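Local coordinates for N-terminal acetyltransferase-like protein (Chaetomium thermophilum, PDB 5NNP), which probably acts as the helical-repeat auxiliary subunit of an N-terminal acetyltransferase complex, pairing with the catalytic chain that transfers the acetyl group, at residues A63-K68 with V83-Y88; R89-F94 with E522-D526; F94-I98 with L121-M125. All coordinates share one frame; numbering follows the deposited sequence.

Interaction 1 (A63-K68 with V83-Y88); sequences AFALAK and VYGILY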
loop_
_atom_site.group_PDB
_atom_site.type_symbol
_atom_site.label_atom_id
_atom_site.label_comp_id
_atom_site.label_asym_id
_atom_site.label_seq_id
_atom_site.Cartn_x
_atom_site.Cartn_y
_atom_site.Cartn_z
ATOM N N ALA A 63 -25.759 1.626 -26.711
ATOM C CA ALA A 63 -26.555 1.372 -25.520
ATOM C C ALA A 63 -26.858 2.673 -24.779
ATOM O O ALA A 63 -27.986 2.887 -24.329
ATOM C CB ALA A 63 -25.844 0.388 -24.604
ATOM N N PHE A 64 -25.858 3.547 -24.678
ATOM C CA PHE A 64 -26.021 4.821 -23.980
ATOM C C PHE A 64 -26.967 5.756 -24.706
ATOM O O PHE A 64 -27.778 6.437 -24.082
ATOM C CB PHE A 64 -24.670 5.518 -23.783
ATOM C CG PHE A 64 -24.118 5.357 -22.406
ATOM C CD1 PHE A 64 -24.641 6.085 -21.355
ATOM C CD2 PHE A 64 -23.094 4.453 -22.155
ATOM C CE1 PHE A 64 -24.143 5.926 -20.074
ATOM C CE2 PHE A 64 -22.585 4.287 -20.878
ATOM C CZ PHE A 64 -23.109 5.021 -19.835
ATOM N N ALA A 65 -26.850 5.805 -26.027
ATOM C CA ALA A 65 -27.758 6.616 -26.826
ATOM C C ALA A 65 -29.190 6.135 -26.621
ATOM O O ALA A 65 -30.109 6.943 -26.463
ATOM C CB ALA A 65 -27.377 6.556 -28.291
ATOM N N LEU A 66 -29.360 4.812 -26.599
ATOM C CA LEU A 66 -30.677 4.195 -26.465
ATOM C C LEU A 66 -31.263 4.363 -25.066
ATOM O O LEU A 66 -32.410 4.776 -24.922
ATOM C CB LEU A 66 -30.619 2.707 -26.820
ATOM C CG LEU A 66 -31.947 1.954 -26.713
ATOM C CD1 LEU A 66 -32.994 2.558 -27.622
ATOM C CD2 LEU A 66 -31.765 0.491 -27.014
ATOM N N ALA A 67 -30.482 4.030 -24.043
ATOM C CA ALA A 67 -30.919 4.206 -22.664
ATOM C C ALA A 67 -31.348 5.649 -22.430
ATOM O O ALA A 67 -32.398 5.913 -21.843
ATOM C CB ALA A 67 -29.825 3.817 -21.713
ATOM N N LYS A 68 -30.542 6.575 -22.932
ATOM C CA LYS A 68 -30.773 8.001 -22.753
ATOM C C LYS A 68 -32.061 8.451 -23.457
ATOM O O LYS A 68 -32.840 9.255 -22.928
ATOM C CB LYS A 68 -29.554 8.779 -23.265
ATOM C CG LYS A 68 -29.600 10.274 -23.046
ATOM C CD LYS A 68 -28.213 10.812 -22.728
ATOM C CE LYS A 68 -27.370 10.971 -23.981
ATOM N NZ LYS A 68 -26.005 11.434 -23.627
ATOM N N VAL A 83 -31.333 1.415 -15.255
ATOM C CA VAL A 83 -30.518 0.979 -16.389
ATOM C C VAL A 83 -29.393 1.973 -16.696
ATOM O O VAL A 83 -28.218 1.602 -16.820
ATOM C CB VAL A 83 -31.382 0.791 -17.668
ATOM C CG1 VAL A 83 -30.508 0.626 -18.886
ATOM C CG2 VAL A 83 -32.300 -0.400 -17.520
ATOM N N TYR A 84 -29.780 3.237 -16.826
ATOM C CA TYR A 84 -28.847 4.325 -17.080
ATOM C C TYR A 84 -27.679 4.279 -16.076
ATOM O O TYR A 84 -26.516 4.425 -16.446
ATOM C CB TYR A 84 -29.600 5.658 -17.006
ATOM C CG TYR A 84 -28.976 6.829 -17.746
ATOM C CD1 TYR A 84 -28.537 6.701 -19.060
ATOM C CD2 TYR A 84 -28.879 8.088 -17.142
ATOM C CE1 TYR A 84 -27.982 7.785 -19.745
ATOM C CE2 TYR A 84 -28.319 9.171 -17.815
ATOM C CZ TYR A 84 -27.875 9.013 -19.110
ATOM O OH TYR A 84 -27.339 10.085 -19.777
ATOM N N GLY A 85 -28.007 4.054 -14.809
ATOM C CA GLY A 85 -27.011 3.937 -13.762
ATOM C C GLY A 85 -26.110 2.728 -13.938
ATOM O O GLY A 85 -24.885 2.833 -13.845
ATOM N N ILE A 86 -26.727 1.577 -14.203
ATOM C CA ILE A 86 -26.000 0.338 -14.436
ATOM C C ILE A 86 -24.958 0.482 -15.547
ATOM O O ILE A 86 -23.819 0.059 -15.387
ATOM C CB ILE A 86 -26.975 -0.805 -14.774
ATOM C CG1 ILE A 86 -27.845 -1.119 -13.555
ATOM C CG2 ILE A 86 -26.222 -2.057 -15.214
ATOM C CD1 ILE A 86 -28.964 -2.091 -13.847
ATOM N N LEU A 87 -25.347 1.095 -16.661
ATOM C CA LEU A 87 -24.410 1.377 -17.741
ATOM C C LEU A 87 -23.224 2.206 -17.239
ATOM O O LEU A 87 -22.065 1.808 -17.387
ATOM C CB LEU A 87 -25.125 2.096 -18.885
ATOM C CG LEU A 87 -26.318 1.342 -19.485
ATOM C CD1 LEU A 87 -26.959 2.110 -20.634
ATOM C CD2 LEU A 87 -25.886 -0.033 -19.939
ATOM N N TYR A 88 -23.531 3.349 -16.633
ATOM C CA TYR A 88 -22.527 4.229 -16.040
ATOM C C TYR A 88 -21.612 3.514 -15.070
ATOM O O TYR A 88 -20.398 3.645 -15.146
ATOM C CB TYR A 88 -23.197 5.384 -15.310
ATOM C CG TYR A 88 -23.500 6.571 -16.180
ATOM C CD1 TYR A 88 -22.550 7.066 -17.056
ATOM C CD2 TYR A 88 -24.736 7.192 -16.133
ATOM C CE1 TYR A 88 -22.817 8.156 -17.859
ATOM C CE2 TYR A 88 -25.013 8.271 -16.927
ATOM C CZ TYR A 88 -24.052 8.757 -17.789
ATOM O OH TYR A 88 -24.325 9.849 -18.594
#

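Interaction 2 (R89-F94 with E522-D526); sequences RTNKNF and EDQFD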
loop_
_atom_site.group_PDB
_atom_site.type_symbol
_atom_site.label_atom_id
_atom_site.label_comp_id
_atom_site.label_asym_id
_atom_site.label_seq_id
_atom_site.Cartn_x
_atom_site.Cartn_y
_atom_site.Cartn_z
ATOM N N ARG A 89 -22.195 2.770 -14.142
ATOM C CA ARG A 89 -21.394 2.029 -13.181
ATOM C C ARG A 89 -20.491 1.032 -13.888
ATOM O O ARG A 89 -19.368 0.799 -13.463
ATOM C CB ARG A 89 -22.280 1.310 -12.173
ATOM C CG ARG A 89 -21.488 0.577 -11.146
ATOM C CD ARG A 89 -22.384 -0.109 -10.168
ATOM N NE ARG A 89 -23.047 -1.261 -10.752
ATOM C CZ ARG A 89 -23.832 -2.083 -10.068
ATOM N NH1 ARG A 89 -24.046 -1.862 -8.781
ATOM N NH2 ARG A 89 -24.403 -3.122 -10.666
ATOM N N THR A 90 -20.981 0.451 -14.978
ATOM C CA THR A 90 -20.184 -0.485 -15.759
ATOM C C THR A 90 -18.997 0.204 -16.407
ATOM O O THR A 90 -17.895 -0.341 -16.418
ATOM C CB THR A 90 -21.001 -1.161 -16.866
ATOM O OG1 THR A 90 -22.105 -1.859 -16.292
ATOM C CG2 THR A 90 -20.140 -2.156 -17.601
ATOM N N ASN A 91 -19.240 1.391 -16.962
ATOM C CA ASN A 91 -18.195 2.189 -17.604
ATOM C C ASN A 91 -17.383 3.003 -16.600
ATOM O O ASN A 91 -16.689 3.946 -16.963
ATOM C CB ASN A 91 -18.801 3.114 -18.662
ATOM C CG ASN A 91 -19.207 2.363 -19.931
ATOM O OD1 ASN A 91 -18.388 2.152 -20.828
ATOM N ND2 ASN A 91 -20.476 1.958 -20.010
ATOM N N LYS A 92 -17.496 2.620 -15.334
ATOM C CA LYS A 92 -16.668 3.148 -14.255
ATOM C C LYS A 92 -16.875 4.630 -13.949
ATOM O O LYS A 92 -16.080 5.220 -13.220
ATOM C CB LYS A 92 -15.198 2.891 -14.560
ATOM C CG LYS A 92 -14.896 1.428 -14.765
ATOM C CD LYS A 92 -15.668 0.592 -13.768
ATOM C CE LYS A 92 -15.533 -0.881 -14.093
ATOM N NZ LYS A 92 -14.109 -1.238 -14.194
ATOM N N ASN A 93 -17.939 5.213 -14.493
ATOM C CA ASN A 93 -18.340 6.568 -14.137
ATOM C C ASN A 93 -19.299 6.562 -12.954
ATOM O O ASN A 93 -20.510 6.762 -13.096
ATOM C CB ASN A 93 -18.988 7.280 -15.318
ATOM C CG ASN A 93 -19.298 8.743 -15.018
ATOM O OD1 ASN A 93 -19.175 9.211 -13.879
ATOM N ND2 ASN A 93 -19.709 9.472 -16.046
ATOM N N PHE A 94 -18.740 6.352 -11.777
ATOM C CA PHE A 94 -19.522 6.204 -10.563
ATOM C C PHE A 94 -20.289 7.458 -10.197
ATOM O O PHE A 94 -21.270 7.408 -9.468
ATOM C CB PHE A 94 -18.603 5.803 -9.414
ATOM C CG PHE A 94 -17.911 4.487 -9.641
ATOM C CD1 PHE A 94 -18.494 3.523 -10.456
ATOM C CD2 PHE A 94 -16.688 4.219 -9.058
ATOM C CE1 PHE A 94 -17.879 2.313 -10.671
ATOM C CE2 PHE A 94 -16.068 3.025 -9.266
ATOM C CZ PHE A 94 -16.665 2.057 -10.077
ATOM N N GLU A 522 -10.190 1.132 -7.312
ATOM C CA GLU A 522 -11.468 0.512 -7.571
ATOM C C GLU A 522 -11.581 -0.787 -6.760
ATOM O O GLU A 522 -12.683 -1.301 -6.517
ATOM C CB GLU A 522 -11.640 0.263 -9.068
ATOM C CG GLU A 522 -12.992 -0.317 -9.434
ATOM C CD GLU A 522 -13.216 -0.399 -10.944
ATOM O OE1 GLU A 522 -14.196 -1.064 -11.360
ATOM O OE2 GLU A 522 -12.425 0.209 -11.712
ATOM N N ASP A 523 -10.428 -1.280 -6.315
ATOM C CA ASP A 523 -10.352 -2.522 -5.554
ATOM C C ASP A 523 -11.108 -2.464 -4.222
ATOM O O ASP A 523 -11.569 -3.483 -3.721
ATOM C CB ASP A 523 -8.885 -2.902 -5.298
ATOM C CG ASP A 523 -8.267 -3.635 -6.474
ATOM O OD1 ASP A 523 -9.044 -4.151 -7.311
ATOM O OD2 ASP A 523 -7.020 -3.705 -6.569
ATOM N N GLN A 524 -11.243 -1.270 -3.657
ATOM C CA GLN A 524 -11.896 -1.118 -2.366
ATOM C C GLN A 524 -13.427 -1.280 -2.489
ATOM O O GLN A 524 -14.140 -1.308 -1.485
ATOM C CB GLN A 524 -11.553 0.245 -1.783
ATOM C CG GLN A 524 -12.179 1.356 -2.606
ATOM C CD GLN A 524 -11.845 2.746 -2.107
ATOM O OE1 GLN A 524 -11.964 3.048 -0.919
ATOM N NE2 GLN A 524 -11.436 3.604 -3.020
ATOM N N PHE A 525 -13.914 -1.420 -3.720
ATOM C CA PHE A 525 -15.341 -1.330 -4.020
ATOM C C PHE A 525 -16.205 -2.418 -3.363
ATOM O O PHE A 525 -17.234 -2.131 -2.749
ATOM C CB PHE A 525 -15.546 -1.355 -5.541
ATOM C CG PHE A 525 -16.938 -0.949 -5.981
ATOM C CD1 PHE A 525 -17.976 -1.868 -6.007
ATOM C CD2 PHE A 525 -17.207 0.354 -6.353
ATOM C CE1 PHE A 525 -19.255 -1.493 -6.414
ATOM C CE2 PHE A 525 -18.480 0.734 -6.755
ATOM C CZ PHE A 525 -19.506 -0.188 -6.787
ATOM N N ASP A 526 -15.805 -3.669 -3.508
ATOM C CA ASP A 526 -16.582 -4.781 -2.963
ATOM C C ASP A 526 -16.482 -4.868 -1.444
ATOM O O ASP A 526 -17.249 -5.585 -0.814
ATOM C CB ASP A 526 -16.114 -6.106 -3.558
ATOM C CG ASP A 526 -16.373 -6.213 -5.042
ATOM O OD1 ASP A 526 -17.272 -5.517 -5.548
ATOM O OD2 ASP A 526 -15.690 -7.026 -5.702
#

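Interaction 3 (F94-I98 with L121-M125); sequences FDEAI and LQIQM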
loop_
_atom_site.group_PDB
_atom_site.type_symbol
_atom_site.label_atom_id
_atom_site.label_comp_id
_atom_site.label_asym_id
_atom_site.label_seq_id
_atom_site.Cartn_x
_atom_site.Cartn_y
_atom_site.Cartn_z
ATOM N N PHE A 94 -18.740 6.352 -11.777
ATOM C CA PHE A 94 -19.522 6.204 -10.563
ATOM C C PHE A 94 -20.289 7.458 -10.197
ATOM O O PHE A 94 -21.270 7.408 -9.468
ATOM C CB PHE A 94 -18.603 5.803 -9.414
ATOM C CG PHE A 94 -17.911 4.487 -9.641
ATOM C CD1 PHE A 94 -18.494 3.523 -10.456
ATOM C CD2 PHE A 94 -16.688 4.219 -9.058
ATOM C CE1 PHE A 94 -17.879 2.313 -10.671
ATOM C CE2 PHE A 94 -16.068 3.025 -9.266
ATOM C CZ PHE A 94 -16.665 2.057 -10.077
ATOM N N ASP A 95 -19.854 8.597 -10.692
ATOM C CA ASP A 95 -20.502 9.807 -10.254
ATOM C C ASP A 95 -21.811 9.983 -10.988
ATOM O O ASP A 95 -22.821 10.355 -10.389
ATOM C CB ASP A 95 -19.600 11.016 -10.448
ATOM C CG ASP A 95 -19.651 11.954 -9.271
ATOM O OD1 ASP A 95 -18.957 11.667 -8.266
ATOM O OD2 ASP A 95 -20.408 12.951 -9.342
ATOM N N GLU A 96 -21.804 9.702 -12.283
ATOM C CA GLU A 96 -23.025 9.798 -13.064
ATOM C C GLU A 96 -23.945 8.647 -12.685
ATOM O O GLU A 96 -25.163 8.758 -12.777
ATOM C CB GLU A 96 -22.719 9.804 -14.561
ATOM C CG GLU A 96 -21.988 11.057 -15.008
ATOM C CD GLU A 96 -22.865 12.302 -14.962
ATOM O OE1 GLU A 96 -23.906 12.335 -15.670
ATOM O OE2 GLU A 96 -22.505 13.245 -14.219
ATOM N N ALA A 97 -23.357 7.547 -12.231
ATOM C CA ALA A 97 -24.146 6.426 -11.736
ATOM C C ALA A 97 -24.963 6.847 -10.513
ATOM O O ALA A 97 -26.167 6.534 -10.414
ATOM C CB ALA A 97 -23.251 5.256 -11.401
ATOM N N ILE A 98 -24.311 7.568 -9.594
ATOM C CA ILE A 98 -24.967 7.983 -8.358
ATOM C C ILE A 98 -26.214 8.833 -8.651
ATOM O O ILE A 98 -27.272 8.596 -8.083
ATOM C CB ILE A 98 -24.002 8.751 -7.433
ATOM C CG1 ILE A 98 -23.043 7.777 -6.745
ATOM C CG2 ILE A 98 -24.770 9.503 -6.361
ATOM C CD1 ILE A 98 -21.888 8.430 -5.990
ATOM N N LEU A 121 -21.889 2.876 -4.057
ATOM C CA LEU A 121 -21.344 3.906 -4.937
ATOM C C LEU A 121 -21.036 5.190 -4.173
ATOM O O LEU A 121 -19.999 5.829 -4.388
ATOM C CB LEU A 121 -22.314 4.190 -6.093
ATOM C CG LEU A 121 -22.482 3.122 -7.180
ATOM C CD1 LEU A 121 -23.736 3.368 -7.969
ATOM C CD2 LEU A 121 -21.282 3.109 -8.121
ATOM N N GLN A 122 -21.928 5.568 -3.269
ATOM C CA GLN A 122 -21.753 6.822 -2.553
ATOM C C GLN A 122 -20.520 6.820 -1.649
ATOM O O GLN A 122 -19.786 7.815 -1.598
ATOM C CB GLN A 122 -22.988 7.144 -1.725
ATOM C CG GLN A 122 -24.131 7.706 -2.524
ATOM C CD GLN A 122 -25.433 7.688 -1.739
ATOM O OE1 GLN A 122 -25.776 6.687 -1.095
ATOM N NE2 GLN A 122 -26.160 8.799 -1.780
ATOM N N ILE A 123 -20.297 5.726 -0.921
ATOM C CA ILE A 123 -19.127 5.678 -0.056
ATOM C C ILE A 123 -17.863 5.543 -0.925
ATOM O O ILE A 123 -16.829 6.146 -0.621
ATOM C CB ILE A 123 -19.204 4.546 0.998
ATOM C CG1 ILE A 123 -18.053 4.669 2.004
ATOM C CG2 ILE A 123 -19.176 3.185 0.345
ATOM C CD1 ILE A 123 -17.882 6.073 2.631
ATOM N N GLN A 124 -17.965 4.797 -2.023
ATOM C CA GLN A 124 -16.856 4.700 -2.968
ATOM C C GLN A 124 -16.392 6.070 -3.462
ATOM O O GLN A 124 -15.215 6.246 -3.749
ATOM C CB GLN A 124 -17.222 3.859 -4.181
ATOM C CG GLN A 124 -16.101 3.827 -5.226
ATOM C CD GLN A 124 -14.935 2.946 -4.802
ATOM O OE1 GLN A 124 -15.090 2.028 -3.990
ATOM N NE2 GLN A 124 -13.766 3.231 -5.327
ATOM N N MET A 125 -17.308 7.032 -3.571
ATOM C CA MET A 125 -16.931 8.373 -4.037
ATOM C C MET A 125 -16.895 9.355 -2.886
ATOM O O MET A 125 -16.835 10.554 -3.094
ATOM C CB MET A 125 -17.883 8.898 -5.113
ATOM C CG MET A 125 -18.034 7.989 -6.305
ATOM S SD MET A 125 -16.466 7.682 -7.135
ATOM C CE MET A 125 -16.106 9.331 -7.768
#

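Interaction 1 (A63-K68 with V83-Y88)
Phe64 and Leu87 meet through the flat of an aromatic ring: Leu87 CB lies 4.1 Å from the centroid of the Phe64 ring and 28° off its normal, a CH-pi contact over one face. The two side chains run past each other in opposite senses, and Leu87 CD1 continues on to Ala67 CB at 3.5 Å. Tyr84, one turn earlier on the same helix, buries more surface here than any residue but Phe64. With its CG anti to the backbone N, its side chain crosses that of Phe64 at roughly a right angle; Tyr84 CE1 comes in near the plane of the Phe64 ring, 4.1 Å from Phe64 CD1, and the Tyr84 edge receives Ala67 CB. Tyr88 lies under the outer end of Phe64, whose CE1 sits over the Tyr88 face with the planes 57° apart. Replacing Tyr88 with an alanine would probably strip this support from the end of the Phe64 ring and leave it freer to turn. The segment axes approach to 9.9 Å at 158°, a near-antiparallel pair of the tetratricopeptide type, with helix 44-55 packing against Ala63, Val83 and Leu87 and helix 94-107 against Tyr88.

Interaction 2 (R89-F94 with E522-D526)
Glu522 reaches Lys92 because its CG is anti to the backbone N (chi1 -177°) and the chain stays extended beyond it, while the Lys92 chain, bent at chi2 and chi4, crosses the Glu522 side chain at about a right angle. The ammonium group then forms a salt bridge, with Lys92 NZ 2.8 Å from Glu522 OE1 on the syn lone pair of that oxygen; a second, weak bond links Lys92 NZ to Glu522 OE2 at 3.3 Å. The grip is therefore two-pronged but unequal, and it lies at the surface. The Lys92 backbone is fixed independently: its positive phi makes it the C-prime residue of the Schellman motif that ends helix 78-90, with Asn93 N directed to Tyr88 O and Lys92 N, weakly, to Arg89 O.

Beside the ion pair two rings meet. Phe94, with CG anti to its carbonyl carbon (chi1 -61°), offers one face to Phe525 CE2, which stands 4.0 Å above that plane and toward the rim. The planes are 39° apart and the centroids 5.3 Å, an oblique meeting rather than a parallel stack. Lys92 O lies over the centre of the opposite face, 4.0 Å above it, so the ring is bounded on both sides. Glu522 OE1 comes to the ring edge, near its plane, 4.2 Å from Phe94 CZ. Arg89 CD comes within 4.4 Å of Phe525 CZ, a peripheral approach.

Asn93 occupies the N-cap position of helix 94-107, its OD1 accepting from Glu96 N. Phe525 also packs on Val120 and Gln124 of helix 112-124. Asp526 forms a salt bridge with a basic side chain of another protein chain. The contact thus joins the turn between helices 78-90 and 94-107 to the region where helix 503-523 ends, with helix 112-124 beside it.

Interaction 3 (F94-I98 with L121-M125)
Phe94 and Met125 make a Met-aromatic contact where two successive helices of a tetratricopeptide-type array pack together, helix 94-107 belonging to a predicted repeat and helix 112-124 coming next in the chain. The sulfur approaches at the ring edge rather than above it: Met125 SD is 5.2 Å from the ring centroid and 89° off the normal, essentially in the plane. The two side chains cross at about a right angle, and chi1 and chi2 of Met125, both near -60°, bring its SD to 3.6 Å from Phe94 CB, chi3 setting only the place of CE. On another flank of the ring Leu121 CD2 comes obliquely to Phe94 CD1 at 3.7 Å, and Gln124 CG lies near Phe94 CD2, its amide plane turned 74° from the ring. Only the aliphatic part of Gln124 serves here; its polar end is satisfied elsewhere, OE1 by His528 NE2 and NE2 by Gln521 O. One turn along, the side chains of Ile98 and Leu121 lie alongside, pointing in opposite senses, with Ile98 CG1 3.7 Å from Leu121 CB, while Leu121 CD1 fills in against Ala97 CB. Gln122 OE1 is hydrogen-bonded to Ser134 OG, and its CG joins the packing. Most of the residues that touch are buried, and no hydrogen bond crosses between the segments. The end of the CG1 arm of Ile98, CD1, rests 3.9 Å from Met125 CG.

How the interactions relate
The three contacts adjoin one another, two within the N-terminal helices and interaction 2 joining these to residues 522-526. Interactions 1 and 2 share helix 78-90, with centres about 16 Å apart, and they come near each other where Phe64 CE2 lies 3.3 Å from Asn91 ND2. Interactions 2 and 3 are closer, centres about 8 Å apart, and share Phe94; Phe525 CE2 reaches Leu121 CD2 at 3.9 Å. Interaction 3 also borders interaction 1, about 15 Å between centres, through Tyr88 CE2 and Glu96 CB at 3.6 Å. Interactions 1 and 3 join helices near in sequence, whereas interaction 2 closes a separation of 428 residues. Interactions 1 and 3 are mainly apolar packing, whereas interaction 2 adds a salt bridge.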